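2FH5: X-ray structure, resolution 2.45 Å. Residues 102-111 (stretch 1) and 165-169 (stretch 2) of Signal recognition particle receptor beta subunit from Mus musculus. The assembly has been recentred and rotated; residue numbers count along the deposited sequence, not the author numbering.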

# COMPACT_ATOMS: atom_id res chain seq x y z
N LEU B 102 3.13 4.73 16.25
CA LEU B 102 3.79 3.62 16.91
C LEU B 102 3.33 3.51 18.38
O LEU B 102 3.07 2.42 18.89
CB LEU B 102 5.31 3.78 16.81
CG LEU B 102 6.14 2.70 17.49
CD1 LEU B 102 5.80 1.32 16.94
CD2 LEU B 102 7.62 3.05 17.30
N TYR B 103 3.19 4.66 19.04
CA TYR B 103 2.71 4.74 20.42
C TYR B 103 1.42 3.93 20.58
O TYR B 103 1.32 3.07 21.46
CB TYR B 103 2.44 6.20 20.79
CG TYR B 103 2.06 6.41 22.24
CD1 TYR B 103 3.04 6.49 23.24
CD2 TYR B 103 0.73 6.53 22.63
CE1 TYR B 103 2.70 6.69 24.57
CE2 TYR B 103 0.39 6.72 23.96
CZ TYR B 103 1.37 6.81 24.92
OH TYR B 103 1.03 7.03 26.24
N GLN B 104 0.43 4.24 19.75
CA GLN B 104 -0.83 3.50 19.79
C GLN B 104 -0.63 2.02 19.46
O GLN B 104 -1.34 1.16 19.98
CB GLN B 104 -1.85 4.08 18.81
CG GLN B 104 -2.94 4.90 19.47
CD GLN B 104 -3.04 6.32 18.89
OE1 GLN B 104 -4.04 7.03 19.10
NE2 GLN B 104 -1.99 6.74 18.18
N VAL B 105 0.34 1.71 18.60
CA VAL B 105 0.58 0.32 18.25
C VAL B 105 1.20 -0.43 19.44
O VAL B 105 0.89 -1.60 19.68
CB VAL B 105 1.49 0.20 17.00
CG1 VAL B 105 1.96 -1.25 16.82
CG2 VAL B 105 0.72 0.63 15.74
N LEU B 106 2.07 0.26 20.18
CA LEU B 106 2.72 -0.34 21.35
C LEU B 106 1.68 -0.59 22.43
O LEU B 106 1.62 -1.66 23.02
CB LEU B 106 3.79 0.60 21.89
CG LEU B 106 5.00 0.64 20.99
CD1 LEU B 106 5.94 1.72 21.48
CD2 LEU B 106 5.67 -0.71 20.99
N ILE B 107 0.86 0.42 22.67
CA ILE B 107 -0.18 0.26 23.66
C ILE B 107 -1.11 -0.89 23.27
O ILE B 107 -1.28 -1.83 24.05
CB ILE B 107 -0.95 1.57 23.84
CG1 ILE B 107 -0.15 2.47 24.78
CG2 ILE B 107 -2.34 1.30 24.35
CD1 ILE B 107 -0.79 3.81 25.01
N ASP B 108 -1.70 -0.84 22.08
CA ASP B 108 -2.59 -1.90 21.62
C ASP B 108 -1.99 -3.28 21.78
O ASP B 108 -2.66 -4.21 22.23
CB ASP B 108 -2.94 -1.73 20.15
CG ASP B 108 -3.90 -0.59 19.91
OD1 ASP B 108 -4.16 0.18 20.85
OD2 ASP B 108 -4.39 -0.47 18.78
N SER B 109 -0.72 -3.41 21.42
CA SER B 109 -0.03 -4.69 21.49
C SER B 109 0.12 -5.25 22.90
O SER B 109 -0.05 -6.46 23.12
CB SER B 109 1.35 -4.58 20.84
OG SER B 109 1.23 -4.21 19.47
N MET B 110 0.44 -4.38 23.85
CA MET B 110 0.61 -4.82 25.23
C MET B 110 -0.70 -5.20 25.90
O MET B 110 -0.74 -6.15 26.68
CB MET B 110 1.32 -3.74 26.05
CG MET B 110 2.75 -3.51 25.60
SD MET B 110 3.59 -2.24 26.57
CE MET B 110 2.41 -0.88 26.47
N ALA B 111 -1.77 -4.48 25.58
CA ALA B 111 -3.08 -4.77 26.16
C ALA B 111 -3.64 -6.12 25.67
O ALA B 111 -4.75 -6.50 26.02
CB ALA B 111 -4.06 -3.64 25.83
N PRO B 165 -4.83 1.83 33.47
CA PRO B 165 -4.14 2.60 32.42
C PRO B 165 -2.75 2.04 32.06
O PRO B 165 -1.83 2.04 32.88
CB PRO B 165 -4.06 4.00 33.03
CG PRO B 165 -5.36 4.09 33.79
CD PRO B 165 -5.44 2.73 34.47
N ALA B 166 -2.62 1.55 30.83
CA ALA B 166 -1.35 0.99 30.35
C ALA B 166 -0.38 2.10 29.97
O ALA B 166 -0.77 3.07 29.33
CB ALA B 166 -1.60 0.08 29.16
N GLN B 167 0.89 1.95 30.36
CA GLN B 167 1.89 2.96 30.06
C GLN B 167 3.21 2.38 29.56
O GLN B 167 3.46 1.18 29.66
CB GLN B 167 2.16 3.82 31.28
CG GLN B 167 2.96 3.13 32.35
CD GLN B 167 3.41 4.09 33.40
OE1 GLN B 167 2.60 4.60 34.18
NE2 GLN B 167 4.71 4.37 33.43
N LEU B 168 4.07 3.26 29.05
CA LEU B 168 5.36 2.85 28.49
C LEU B 168 6.53 2.84 29.47
O LEU B 168 6.91 3.87 29.99
CB LEU B 168 5.73 3.75 27.31
CG LEU B 168 4.85 3.81 26.05
CD1 LEU B 168 5.59 4.65 25.01
CD2 LEU B 168 4.58 2.42 25.51
N GLY B 169 7.10 1.66 29.68
CA GLY B 169 8.25 1.54 30.58
C GLY B 169 8.02 2.09 31.97
O GLY B 169 6.93 1.97 32.53

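Residues 102-110 of the signal recognition particle receptor beta subunit belong to a helix that begins earlier in the chain, and they pack against the irregular segment 165-169. The two stretches belong to one chain and bury 307 Å² between them, both sides summed. No hydrogen bond crosses the interface, so the contact rests on van der Waals packing, chiefly between apolar side chains.

Among the apolar side-chain contacts, Leu-168 is the centre: 93 Å² of it is covered by the helix, the largest share of any residue here. Its CA-to-CB bond points toward the helix, and the m, t rotamer carries both methyls into the space beside Tyr-103, Leu-106 and Met-110. CD1 of Leu-168 lies 3.6 Å from CE1 of Tyr-103, the closest approach between the stretches; the methyl meets the aromatic ring obliquely. CD2 of Leu-168 lies 4.1 Å from CB of Leu-106 and also 4.1 Å from CE of Met-110. The branched end of leucine suits this place because its two methyls can meet different neighbours at once. Positions 103, 106 and 110 are spaced by three and four residues, close to one helical turn each, which brings their side chains to one side of the helix.

Those three residues reach Leu-168 differently. Leu-106 and Met-110 direct their CA-to-CB bonds toward the other stretch. Tyr-103 starts sideways, but its chi1 of -174° (t) swings the long, flat ring nearer. Met-110 is unbranched and flexible; its m, t, m conformation curls the terminal methyl back so that CE reaches the loop. Tyr-103, Leu-106 and Leu-168 are buried in the assembly, as suits their largely hydrocarbon surfaces, whereas Met-110 is partly exposed.

Side chains of the helix also touch the loop backbone. CE of Met-110 lies 3.9 Å from O of Gln-167, and CD1 of Ile-107 lies 4.4 Å from O of Ala-166. Both pairs join a methyl to a carbonyl oxygen, so they add packing rather than hydrogen bonding. The Ile-107 side chain leaves the helix sideways, and its m, t rotamer brings the end nearer the loop. The CA atoms of Ala-166 and Ile-107 are the nearest across the stretches, 6.8 Å apart; the small alanine side chain points toward the helix, and 53 Å² of the residue is covered. The CA-to-CB bond of Gln-167 points away from the helix, and its side chain comes no nearer than 6.1 Å to it. A weak hydrogen bond joins NE2 of Gln-167 to O of Gly-169 at 3.4 Å. The positive phi of Gly-169, 54°, by itself favours glycine.

Within the helix, regular backbone hydrogen bonds hold the contacting side chains in register: N of Ile-107 donates to O of Tyr-103 at 2.9 Å, and N of Met-110 to O of Leu-106 at 3.1 Å. Away from the loop, OG of Ser-109 donates to O of Val-105 at 2.6 Å, satisfying a buried hydroxyl within the helix itself.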